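Local coordinates for protein thioredoxin reductase (Clostridium acetobutylicum ATCC 824, PDB 6GNA) that probably reduces the disulfide of thioredoxin with electrons from ferredoxin, passed through its bound FAD and a redox-active cysteine pair, without using a pyridine nucleotide, at residues V173-D178 / K190-E195; N86-G91 / L229-Y234; C137-Y142 / N161-L166; A10-G15 / S106-A111. All coordinates share one frame; numbering follows the deposited sequence.

Contact 1 (V173-D178 / K190-E195); sequences VPRYKD and KDVPVE
Pro-193 is the hub of this contact, touched by Val-173 and by Arg-175. The CD atom of Pro-193 lies over one face of the Arg-175 guanidinium, toward its rim, with NE of Arg-175 3.7 Å from it. Arg-175 reaches this place because its chain bends at chi2 (-58°) and again at chi3 (-62°). The bent chain also brings NH1 of Arg-175 back toward its own strand, where it makes a weak hydrogen bond to the carbonyl O of Pro-174. CG1 of Val-173 touches CG of Pro-193 at 3.9 Å and also packs against the carbonyl O of Asp-191. No direct hydrogen bond joins the segments. One water donates to both O of Pro-174 (2.5 Å) and O of Asp-191 (2.8 Å).

The contact joins two sheets. Strand 169-174 belongs to a five-stranded parallel sheet, and strand 193-198 to a three-stranded antiparallel one. This pairing of sheets is consistent with the second nucleotide-binding-type domain of the pyridine nucleotide-disulphide oxidoreductase family.

Further out, Pro-193 and Arg-175 both rest on Val-150 of strand 146-151. Just before strand 193-198, OD2 of Asp-191 accepts from the backbone N of Ser-209. A second water links NZ of Lys-190 to the carbonyl O of Asp-178.

Contact 2 (N86-G91 / L229-Y234); sequences NIYAMG and LVPGLY
Ile-87 and Leu-229 share the one direct hydrogen bond of this contact. N of Ile-87 donates to O of Leu-229 at 2.9 Å, with an angle of 158° at the hydrogen. The donor is tilted 21° from the carbonyl plane. The same oxygen takes a second, weaker approach from CA of Asn-86, a CA-H...O contact of 3.3 Å.

A water supplies the other polar link. It donates to O of Ile-87 and to O of Pro-231, and accepts from N of Ala-89. Thus three backbone atoms meet at one water, and the strand edge is bridged to the turn beyond the direct bond.

The apolar contacts are made by side chains on either side of this polar seam. CB of Ile-87 meets CG2 of Val-230 at 4.1 Å. Val-230 sends its other branch, CG1, past the carbonyl O of Ile-87; this methyl is anti to the backbone N (chi1 -170°). CG of Pro-231 approaches the Tyr-88 ring obliquely, 4.0 Å from CE1. CD of Pro-231 lies against O of Ile-87.

Val-230 to Leu-233 form a type II beta turn, closed by the bond from N of Leu-233 to O of Val-230. Gly-232 has positive phi, as this turn favours at its third position.

The turn follows helix 226-229 and borders strand 84-89, an outermost strand of a four-stranded mixed sheet. On its other side that strand pairs with strand 94-98. Ile-87, Val-230 and Leu-233 all pack on Leu-110 of strand 108-110.

Contact 3 (C137-Y142 / N161-L166); sequences CDAPLY and NYLAEL
Tyr-162 extends from its helix with CG anti to the backbone N (chi1 -179°), bringing a ring edge to the methyl of Ala-139. Leu-166 takes the other course, CG beside its backbone N (chi1 -68°), and sends CD1 to the same methyl. The contact joins the turn after a Cys-x-x-Cys disulfide to helix 155-163 and the residues that follow Leu-163. In that motif Cys-137 is bonded to Cys-134, a pair of the kind that is redox-active in thioredoxin reductases.

Ala-139 points its methyl into three side chains. CE2 of Tyr-162 lies 3.7 Å from CB of Ala-139, which sits near the ring plane. Leu-163 meets it with both methyls, its CD1 and CD2 each 3.9 Å from CB of Ala-139. No hydrogen bond crosses between the segments, so the contact rests on apolar packing.

Each chain is shaped by its own backbone bonds. N of Tyr-142 donates to O of Ala-139, tightening the 3-10 segment 139-141. N of Leu-166 donates to O of Leu-163. Beyond the segments, Leu-163 also touches Ala-135, and Tyr-162 touches Thr-136. CD1 of Leu-166 ends 3.7 Å from CB of Ala-139.

Contact 4 (A10-G15 / S106-A111); sequences AIIGSG and SKVILA. With FAD (flavin-adenine dinucleotide), chain B.
The first strand and glycine-rich turn of a Rossmann-type FAD site pair here with strand 108-110 of the same parallel sheet. Ala-10 and Ile-11 lie level with Val-108 and Ile-109. N of Ala-10 donates to O of Lys-107, and N of Ile-109 to O of Ala-10. N of Ile-12 donates to O of Ile-109 at 2.8 Å, with an angle of 171° at the hydrogen. The last bond, from N of Ala-111 to O of Ile-12, is more bent at 133°, and its donor stands above the carbonyl plane.

Side chains pack on both faces of the sheet. Ile-11 and Ile-109 lie side by side, facing helix 16-25. On the other face CG1 of Ile-12, held beside the backbone N (chi1 -42°), reaches CG1 of Val-108 at 3.8 Å and CD2 of Leu-110 at 4.0 Å.

At Gly-13 the strands give way to the cofactor. CA of Gly-13 lies 3.3 Å from O4B of FAD and also approaches O of Ala-111. N of Ser-14 makes a weak bond to O4B. A water donates to O of Ala-111 and, at 2.6 Å, to O1P of FAD. Gly-15 sits at the N-cap of helix 16-25. The helix dipole would therefore be expected to favour the negative charge of the nearby pyrophosphate.

Contacts 2 and 4 pack against each other. Their centres are 13 Å apart, and CD1 of Ile-87 touches CG1 of Ile-12 at 3.6 Å. Along the chain their segments alternate. Contact 4 borders FAD directly, and the side chain of Leu-229 in contact 2 comes within about 4 Å of FAD (nearest atoms). Contact 3 carries Cys-137 of the disulfide. It touches contact 2 through SG of Cys-137, 4.0 Å from OD1 of Asn-86. Contact 1 touches none of the other three. It lies 20 Å from contact 3 between centres, and 30 Å from contact 4, on the opposite side of the chain's centre. Helix 155-163 and strand 169-174 connect contact 3 to contact 1.

Contact 1 (V173-D178 / K190-E195)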
# COMPACT_ATOMS: atom_id res chain seq x y z
N VAL A 173 1.14 -23.41 30.24
CA VAL A 173 2.08 -22.35 30.60
C VAL A 173 1.58 -21.06 29.96
O VAL A 173 1.79 -20.84 28.76
CB VAL A 173 3.50 -22.67 30.10
CG1 VAL A 173 4.48 -21.61 30.55
CG2 VAL A 173 3.96 -24.03 30.61
N PRO A 174 0.92 -20.18 30.71
CA PRO A 174 0.37 -18.96 30.10
C PRO A 174 1.45 -17.94 29.83
O PRO A 174 2.38 -17.74 30.63
CB PRO A 174 -0.60 -18.46 31.17
CG PRO A 174 -0.02 -18.95 32.46
CD PRO A 174 0.59 -20.29 32.14
N ARG A 175 1.31 -17.24 28.70
CA ARG A 175 2.22 -16.16 28.33
C ARG A 175 1.49 -14.82 28.25
O ARG A 175 1.90 -13.92 27.51
CB ARG A 175 2.92 -16.45 27.02
CG ARG A 175 3.51 -17.86 26.95
CD ARG A 175 4.50 -18.12 28.05
NE ARG A 175 5.66 -17.22 27.98
CZ ARG A 175 6.05 -16.40 28.95
NH1 ARG A 175 5.40 -16.35 30.11
NH2 ARG A 175 7.12 -15.63 28.77
N TYR A 176 0.41 -14.70 29.00
CA TYR A 176 -0.37 -13.48 29.12
C TYR A 176 -1.03 -13.52 30.49
O TYR A 176 -1.16 -14.59 31.10
CB TYR A 176 -1.45 -13.39 28.03
CG TYR A 176 -2.32 -14.62 28.02
CD1 TYR A 176 -1.93 -15.75 27.33
CD2 TYR A 176 -3.51 -14.68 28.73
CE1 TYR A 176 -2.68 -16.89 27.33
CE2 TYR A 176 -4.29 -15.82 28.74
CZ TYR A 176 -3.87 -16.93 28.04
OH TYR A 176 -4.60 -18.09 28.02
N LYS A 177 -1.45 -12.35 30.96
CA LYS A 177 -2.09 -12.18 32.26
C LYS A 177 -3.60 -12.17 32.08
O LYS A 177 -4.14 -11.29 31.39
CB LYS A 177 -1.67 -10.85 32.89
CG LYS A 177 -0.19 -10.57 32.90
CD LYS A 177 0.50 -11.25 34.05
CE LYS A 177 1.86 -10.66 34.29
NZ LYS A 177 2.47 -11.27 35.47
N ASP A 178 -4.27 -13.11 32.72
CA ASP A 178 -5.73 -13.19 32.70
C ASP A 178 -6.12 -14.26 33.71
O ASP A 178 -5.27 -14.97 34.25
CB ASP A 178 -6.19 -13.60 31.30
CG ASP A 178 -7.66 -13.31 31.04
OD1 ASP A 178 -8.33 -12.69 31.89
OD2 ASP A 178 -8.14 -13.69 29.95
N LYS A 190 2.69 -21.43 36.14
CA LYS A 190 2.99 -20.00 36.02
C LYS A 190 4.50 -19.81 36.19
O LYS A 190 5.00 -19.42 37.24
CB LYS A 190 2.20 -19.19 37.05
CG LYS A 190 0.72 -19.01 36.74
CD LYS A 190 0.14 -17.90 37.62
CE LYS A 190 -1.38 -17.87 37.57
NZ LYS A 190 -1.93 -16.76 38.40
N ASP A 191 5.22 -20.11 35.12
CA ASP A 191 6.67 -20.02 35.09
C ASP A 191 7.05 -19.63 33.67
O ASP A 191 6.23 -19.66 32.76
CB ASP A 191 7.30 -21.37 35.47
CG ASP A 191 8.75 -21.24 35.89
OD1 ASP A 191 9.41 -20.25 35.51
OD2 ASP A 191 9.24 -22.15 36.60
N VAL A 192 8.31 -19.25 33.50
CA VAL A 192 8.81 -18.74 32.22
C VAL A 192 9.49 -19.89 31.48
O VAL A 192 10.46 -20.46 32.00
CB VAL A 192 9.80 -17.59 32.43
CG1 VAL A 192 10.34 -17.09 31.10
CG2 VAL A 192 9.12 -16.46 33.16
N PRO A 193 9.05 -20.23 30.27
CA PRO A 193 9.78 -21.25 29.50
C PRO A 193 11.20 -20.80 29.18
O PRO A 193 11.43 -19.64 28.84
CB PRO A 193 8.95 -21.40 28.21
CG PRO A 193 7.67 -20.66 28.44
CD PRO A 193 7.90 -19.68 29.54
N VAL A 194 12.14 -21.73 29.28
CA VAL A 194 13.55 -21.48 28.96
C VAL A 194 13.98 -22.24 27.71
O VAL A 194 14.49 -21.65 26.76
CB VAL A 194 14.47 -21.79 30.16
CG1 VAL A 194 15.92 -21.44 29.81
CG2 VAL A 194 14.02 -21.04 31.39
N GLU A 195 13.80 -23.56 27.70
CA GLU A 195 14.33 -24.36 26.61
C GLU A 195 13.59 -25.68 26.53
O GLU A 195 13.31 -26.32 27.55
CB GLU A 195 15.82 -24.62 26.81
CG GLU A 195 16.47 -25.42 25.70
CD GLU A 195 17.91 -25.78 25.98
OE1 GLU A 195 18.38 -25.54 27.11
OE2 GLU A 195 18.58 -26.32 25.08
O HOH W 1 3.77 -18.31 32.69
O HOH W 2 -4.74 -16.12 36.98

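Contact 2 (N86-G91 / L229-Y234)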
# COMPACT_ATOMS: atom_id res chain seq x y z
N ASN A 86 -4.62 -24.44 9.29
CA ASN A 86 -3.88 -24.91 8.13
C ASN A 86 -4.68 -24.56 6.89
O ASN A 86 -5.91 -24.57 6.91
CB ASN A 86 -3.61 -26.42 8.16
CG ASN A 86 -2.56 -26.80 9.18
OD1 ASN A 86 -2.86 -27.37 10.22
ND2 ASN A 86 -1.31 -26.45 8.89
N ILE A 87 -3.95 -24.23 5.83
CA ILE A 87 -4.52 -23.92 4.53
C ILE A 87 -3.77 -24.76 3.53
O ILE A 87 -2.54 -24.63 3.39
CB ILE A 87 -4.38 -22.43 4.19
CG1 ILE A 87 -5.10 -21.61 5.26
CG2 ILE A 87 -4.94 -22.14 2.79
CD1 ILE A 87 -4.82 -20.16 5.17
N TYR A 88 -4.48 -25.64 2.85
CA TYR A 88 -3.86 -26.61 1.97
C TYR A 88 -4.19 -26.20 0.56
O TYR A 88 -5.36 -26.19 0.16
CB TYR A 88 -4.39 -28.02 2.26
CG TYR A 88 -4.03 -28.49 3.63
CD1 TYR A 88 -2.70 -28.68 3.99
CD2 TYR A 88 -5.01 -28.75 4.56
CE1 TYR A 88 -2.37 -29.11 5.25
CE2 TYR A 88 -4.69 -29.18 5.82
CZ TYR A 88 -3.37 -29.36 6.16
OH TYR A 88 -3.05 -29.80 7.42
N ALA A 89 -3.15 -25.82 -0.18
CA ALA A 89 -3.30 -25.47 -1.58
C ALA A 89 -3.54 -26.75 -2.35
O ALA A 89 -2.62 -27.55 -2.55
CB ALA A 89 -2.03 -24.77 -2.07
N MET A 90 -4.78 -26.97 -2.76
CA MET A 90 -5.10 -28.18 -3.50
C MET A 90 -4.83 -28.04 -4.98
O MET A 90 -4.90 -29.03 -5.71
CB MET A 90 -6.57 -28.56 -3.28
CG MET A 90 -6.93 -28.80 -1.83
SD MET A 90 -5.80 -29.92 -0.97
CE MET A 90 -6.63 -30.06 0.61
N GLY A 91 -4.51 -26.83 -5.44
CA GLY A 91 -4.17 -26.59 -6.82
C GLY A 91 -5.02 -25.49 -7.41
O GLY A 91 -4.51 -24.43 -7.79
N LEU A 229 1.56 -22.81 8.59
CA LEU A 229 0.15 -22.56 8.31
C LEU A 229 -0.20 -22.98 6.89
O LEU A 229 -1.22 -23.65 6.66
CB LEU A 229 -0.15 -21.08 8.53
CG LEU A 229 -1.56 -20.64 8.19
CD1 LEU A 229 -2.52 -21.11 9.26
CD2 LEU A 229 -1.64 -19.11 8.05
N VAL A 230 0.66 -22.66 5.93
CA VAL A 230 0.40 -22.87 4.50
C VAL A 230 1.55 -23.70 3.94
O VAL A 230 2.54 -23.14 3.43
CB VAL A 230 0.23 -21.55 3.73
CG1 VAL A 230 -0.27 -21.85 2.32
CG2 VAL A 230 -0.70 -20.61 4.46
N PRO A 231 1.48 -25.02 4.02
CA PRO A 231 2.58 -25.83 3.49
C PRO A 231 2.89 -25.49 2.05
O PRO A 231 1.99 -25.35 1.21
CB PRO A 231 2.05 -27.26 3.62
CG PRO A 231 1.12 -27.20 4.76
CD PRO A 231 0.45 -25.85 4.66
N GLY A 232 4.18 -25.33 1.76
CA GLY A 232 4.65 -24.99 0.43
C GLY A 232 4.79 -23.51 0.18
O GLY A 232 5.28 -23.11 -0.89
N LEU A 233 4.36 -22.67 1.11
CA LEU A 233 4.42 -21.23 0.92
C LEU A 233 5.87 -20.76 1.02
O LEU A 233 6.62 -21.20 1.90
CB LEU A 233 3.58 -20.55 2.00
CG LEU A 233 3.51 -19.03 1.93
CD1 LEU A 233 2.76 -18.56 0.70
CD2 LEU A 233 2.81 -18.50 3.17
N TYR A 234 6.25 -19.85 0.13
CA TYR A 234 7.61 -19.31 0.09
C TYR A 234 7.73 -18.12 1.04
O TYR A 234 7.04 -17.10 0.89
CB TYR A 234 7.99 -18.90 -1.33
CG TYR A 234 9.32 -18.22 -1.41
CD1 TYR A 234 10.48 -18.86 -1.00
CD2 TYR A 234 9.41 -16.90 -1.86
CE1 TYR A 234 11.71 -18.23 -1.08
CE2 TYR A 234 10.64 -16.28 -1.97
CZ TYR A 234 11.76 -16.92 -1.54
OH TYR A 234 12.98 -16.28 -1.64
O HOH W 3 -0.63 -25.62 1.49

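Contact 3 (C137-Y142 / N161-L166)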
# COMPACT_ATOMS: atom_id res chain seq x y z
N CYS A 137 -4.78 -30.40 16.32
CA CYS A 137 -4.45 -31.11 15.09
C CYS A 137 -3.68 -32.40 15.39
O CYS A 137 -3.96 -33.45 14.79
CB CYS A 137 -3.62 -30.19 14.18
SG CYS A 137 -4.32 -28.50 13.79
N ASP A 138 -2.72 -32.35 16.31
CA ASP A 138 -1.86 -33.49 16.61
C ASP A 138 -2.35 -34.30 17.79
O ASP A 138 -1.64 -35.21 18.22
CB ASP A 138 -0.42 -33.03 16.89
CG ASP A 138 0.24 -32.42 15.68
OD1 ASP A 138 -0.36 -32.44 14.59
OD2 ASP A 138 1.38 -31.91 15.83
N ALA A 139 -3.54 -34.01 18.30
CA ALA A 139 -3.98 -34.59 19.57
C ALA A 139 -3.92 -36.11 19.58
O ALA A 139 -3.43 -36.67 20.57
CB ALA A 139 -5.37 -34.08 19.95
N PRO A 140 -4.42 -36.82 18.56
CA PRO A 140 -4.38 -38.29 18.64
C PRO A 140 -2.99 -38.84 18.84
O PRO A 140 -2.83 -39.90 19.45
CB PRO A 140 -4.98 -38.74 17.29
CG PRO A 140 -5.79 -37.58 16.83
CD PRO A 140 -5.08 -36.35 17.33
N LEU A 141 -1.97 -38.15 18.34
CA LEU A 141 -0.59 -38.59 18.48
C LEU A 141 -0.13 -38.57 19.93
O LEU A 141 0.82 -39.28 20.27
CB LEU A 141 0.28 -37.66 17.63
CG LEU A 141 1.65 -38.06 17.10
CD1 LEU A 141 1.62 -39.38 16.37
CD2 LEU A 141 2.12 -36.95 16.17
N TYR A 142 -0.80 -37.80 20.79
CA TYR A 142 -0.42 -37.65 22.19
C TYR A 142 -1.43 -38.33 23.12
O TYR A 142 -1.44 -38.05 24.33
CB TYR A 142 -0.20 -36.17 22.53
CG TYR A 142 0.99 -35.66 21.78
CD1 TYR A 142 2.28 -35.83 22.28
CD2 TYR A 142 0.85 -35.07 20.53
CE1 TYR A 142 3.39 -35.39 21.57
CE2 TYR A 142 1.95 -34.63 19.81
CZ TYR A 142 3.21 -34.79 20.33
OH TYR A 142 4.32 -34.36 19.62
N ASN A 161 -7.88 -27.73 27.09
CA ASN A 161 -9.03 -28.46 27.59
C ASN A 161 -9.32 -29.68 26.73
O ASN A 161 -9.66 -30.75 27.25
CB ASN A 161 -10.26 -27.55 27.67
CG ASN A 161 -10.12 -26.48 28.72
OD1 ASN A 161 -9.41 -26.66 29.70
ND2 ASN A 161 -10.77 -25.35 28.49
N TYR A 162 -9.22 -29.53 25.41
CA TYR A 162 -9.45 -30.67 24.53
C TYR A 162 -8.39 -31.74 24.75
O TYR A 162 -8.70 -32.94 24.79
CB TYR A 162 -9.45 -30.20 23.08
CG TYR A 162 -9.70 -31.32 22.09
CD1 TYR A 162 -10.97 -31.85 21.93
CD2 TYR A 162 -8.66 -31.85 21.32
CE1 TYR A 162 -11.21 -32.88 21.04
CE2 TYR A 162 -8.89 -32.88 20.43
CZ TYR A 162 -10.17 -33.39 20.29
OH TYR A 162 -10.42 -34.42 19.40
N LEU A 163 -7.12 -31.34 24.86
CA LEU A 163 -6.07 -32.33 25.02
C LEU A 163 -6.20 -33.09 26.32
O LEU A 163 -5.76 -34.23 26.40
CB LEU A 163 -4.69 -31.67 24.94
CG LEU A 163 -3.98 -31.76 23.58
CD1 LEU A 163 -3.61 -33.20 23.27
CD2 LEU A 163 -4.85 -31.18 22.47
N ALA A 164 -6.80 -32.48 27.34
CA ALA A 164 -6.94 -33.16 28.62
C ALA A 164 -7.82 -34.40 28.51
O ALA A 164 -7.77 -35.27 29.39
CB ALA A 164 -7.49 -32.20 29.67
N GLU A 165 -8.60 -34.52 27.44
CA GLU A 165 -9.42 -35.70 27.21
C GLU A 165 -8.65 -36.86 26.61
O GLU A 165 -9.18 -37.98 26.58
CB GLU A 165 -10.58 -35.35 26.27
CG GLU A 165 -11.39 -34.12 26.70
CD GLU A 165 -12.28 -34.40 27.90
OE1 GLU A 165 -12.72 -35.55 28.06
OE2 GLU A 165 -12.52 -33.45 28.68
N LEU A 166 -7.44 -36.64 26.11
CA LEU A 166 -6.65 -37.66 25.44
C LEU A 166 -5.30 -37.89 26.09
O LEU A 166 -4.87 -39.04 26.23
CB LEU A 166 -6.44 -37.28 23.96
CG LEU A 166 -7.69 -37.28 23.07
CD1 LEU A 166 -7.38 -36.71 21.68
CD2 LEU A 166 -8.27 -38.69 22.96

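Contact 4 (A10-G15 / S106-A111)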
# COMPACT_ATOMS: atom_id res chain seq x y z
N ALA A 10 -11.41 -16.23 0.85
CA ALA A 10 -11.20 -16.32 2.28
C ALA A 10 -10.05 -15.41 2.67
O ALA A 10 -8.97 -15.47 2.08
CB ALA A 10 -10.90 -17.76 2.73
N ILE A 11 -10.30 -14.56 3.67
CA ILE A 11 -9.33 -13.61 4.18
C ILE A 11 -8.90 -14.11 5.56
O ILE A 11 -9.75 -14.30 6.43
CB ILE A 11 -9.93 -12.20 4.23
CG1 ILE A 11 -10.26 -11.71 2.81
CG2 ILE A 11 -9.02 -11.23 4.97
CD1 ILE A 11 -11.19 -10.54 2.76
N ILE A 12 -7.60 -14.31 5.75
CA ILE A 12 -7.07 -14.93 6.97
C ILE A 12 -6.50 -13.81 7.83
O ILE A 12 -5.31 -13.50 7.78
CB ILE A 12 -6.02 -15.99 6.67
CG1 ILE A 12 -6.40 -16.89 5.47
CG2 ILE A 12 -5.74 -16.80 7.93
CD1 ILE A 12 -7.72 -17.60 5.61
N GLY A 13 -7.36 -13.21 8.63
CA GLY A 13 -6.97 -12.11 9.51
C GLY A 13 -7.96 -10.97 9.42
O GLY A 13 -8.51 -10.67 8.35
N SER A 14 -8.16 -10.30 10.56
CA SER A 14 -9.20 -9.30 10.75
C SER A 14 -8.61 -7.95 11.15
O SER A 14 -9.32 -7.10 11.69
CB SER A 14 -10.19 -9.77 11.82
OG SER A 14 -9.50 -10.11 13.01
N GLY A 15 -7.31 -7.76 10.95
CA GLY A 15 -6.69 -6.49 11.22
C GLY A 15 -6.81 -5.57 10.03
O GLY A 15 -7.50 -5.86 9.05
N SER A 106 -11.90 -20.39 -3.20
CA SER A 106 -11.19 -20.35 -4.48
C SER A 106 -9.91 -19.53 -4.37
O SER A 106 -8.89 -19.89 -4.96
CB SER A 106 -12.11 -19.77 -5.56
OG SER A 106 -13.26 -20.59 -5.74
N LYS A 107 -9.96 -18.43 -3.63
CA LYS A 107 -8.81 -17.56 -3.44
C LYS A 107 -8.63 -17.34 -1.94
O LYS A 107 -9.60 -17.30 -1.20
CB LYS A 107 -9.01 -16.18 -4.10
CG LYS A 107 -9.45 -16.24 -5.56
CD LYS A 107 -8.37 -16.80 -6.45
CE LYS A 107 -8.85 -16.93 -7.89
NZ LYS A 107 -7.81 -17.53 -8.75
N VAL A 108 -7.38 -17.19 -1.52
CA VAL A 108 -7.05 -16.94 -0.12
C VAL A 108 -6.21 -15.67 -0.06
O VAL A 108 -5.32 -15.48 -0.90
CB VAL A 108 -6.30 -18.12 0.51
CG1 VAL A 108 -5.70 -17.75 1.85
CG2 VAL A 108 -7.22 -19.32 0.65
N ILE A 109 -6.49 -14.81 0.92
CA ILE A 109 -5.66 -13.64 1.21
C ILE A 109 -5.13 -13.79 2.63
O ILE A 109 -5.89 -13.75 3.60
CB ILE A 109 -6.44 -12.33 1.05
CG1 ILE A 109 -6.98 -12.19 -0.39
CG2 ILE A 109 -5.53 -11.13 1.38
CD1 ILE A 109 -7.90 -11.01 -0.59
N LEU A 110 -3.83 -14.00 2.74
CA LEU A 110 -3.18 -14.13 4.04
C LEU A 110 -2.98 -12.74 4.62
O LEU A 110 -2.32 -11.90 4.01
CB LEU A 110 -1.83 -14.82 3.86
CG LEU A 110 -1.87 -16.20 3.19
CD1 LEU A 110 -0.49 -16.76 2.99
CD2 LEU A 110 -2.70 -17.17 4.05
N ALA A 111 -3.45 -12.55 5.84
CA ALA A 111 -3.42 -11.24 6.49
C ALA A 111 -3.22 -11.41 7.98
O ALA A 111 -3.85 -10.73 8.79
CB ALA A 111 -4.67 -10.42 6.16
PA FAD B . -2.50 -7.31 12.56
O1A FAD B . -2.87 -5.90 12.92
O2A FAD B . -1.58 -8.09 13.47
O5B FAD B . -3.85 -8.16 12.38
C5B FAD B . -3.82 -9.58 12.46
C4B FAD B . -5.17 -10.10 12.95
O4B FAD B . -5.45 -11.36 12.32
C3B FAD B . -5.16 -10.33 14.45
O3B FAD B . -6.37 -9.87 15.04
C2B FAD B . -5.04 -11.83 14.60
O2B FAD B . -5.71 -12.31 15.76
C1B FAD B . -5.66 -12.36 13.32
N9A FAD B . -5.04 -13.64 12.92
C8A FAD B . -3.73 -13.85 12.69
N7A FAD B . -3.51 -15.14 12.34
C5A FAD B . -4.70 -15.77 12.34
C6A FAD B . -5.19 -17.14 12.07
N6A FAD B . -4.34 -18.12 11.71
N1A FAD B . -6.51 -17.37 12.19
C2A FAD B . -7.38 -16.40 12.55
N3A FAD B . -7.00 -15.14 12.81
C4A FAD B . -5.70 -14.77 12.73
N1 FAD B . 1.49 1.45 12.74
C2 FAD B . 1.35 2.70 12.23
O2 FAD B . 1.34 2.84 10.99
N3 FAD B . 1.23 3.79 13.00
C4 FAD B . 1.24 3.72 14.34
O4 FAD B . 1.12 4.75 15.04
C4X FAD B . 1.39 2.39 14.97
N5 FAD B . 1.41 2.23 16.32
C5X FAD B . 1.54 1.01 16.87
C6 FAD B . 1.56 0.88 18.25
C7 FAD B . 1.70 -0.38 18.83
C7M FAD B . 1.71 -0.52 20.33
C8 FAD B . 1.83 -1.58 17.98
C8M FAD B . 1.98 -2.94 18.60
C9 FAD B . 1.82 -1.45 16.59
C9A FAD B . 1.68 -0.20 16.01
N10 FAD B . 1.67 -0.06 14.61
C10 FAD B . 1.51 1.22 14.07
C1' FAD B . 1.79 -1.24 13.73
C2' FAD B . 0.43 -1.58 13.14
O2' FAD B . -0.45 -1.92 14.22
C3' FAD B . 0.54 -2.76 12.19
O3' FAD B . 1.40 -2.42 11.09
C4' FAD B . -0.82 -3.15 11.65
O4' FAD B . -1.68 -3.50 12.74
C5' FAD B . -0.71 -4.32 10.68
O5' FAD B . -1.99 -4.91 10.53
P FAD B . -2.19 -6.36 9.87
O1P FAD B . -3.65 -6.51 9.51
O2P FAD B . -1.14 -6.62 8.83
O3P FAD B . -1.85 -7.36 11.09
O HOH W 4 -5.36 -8.44 8.97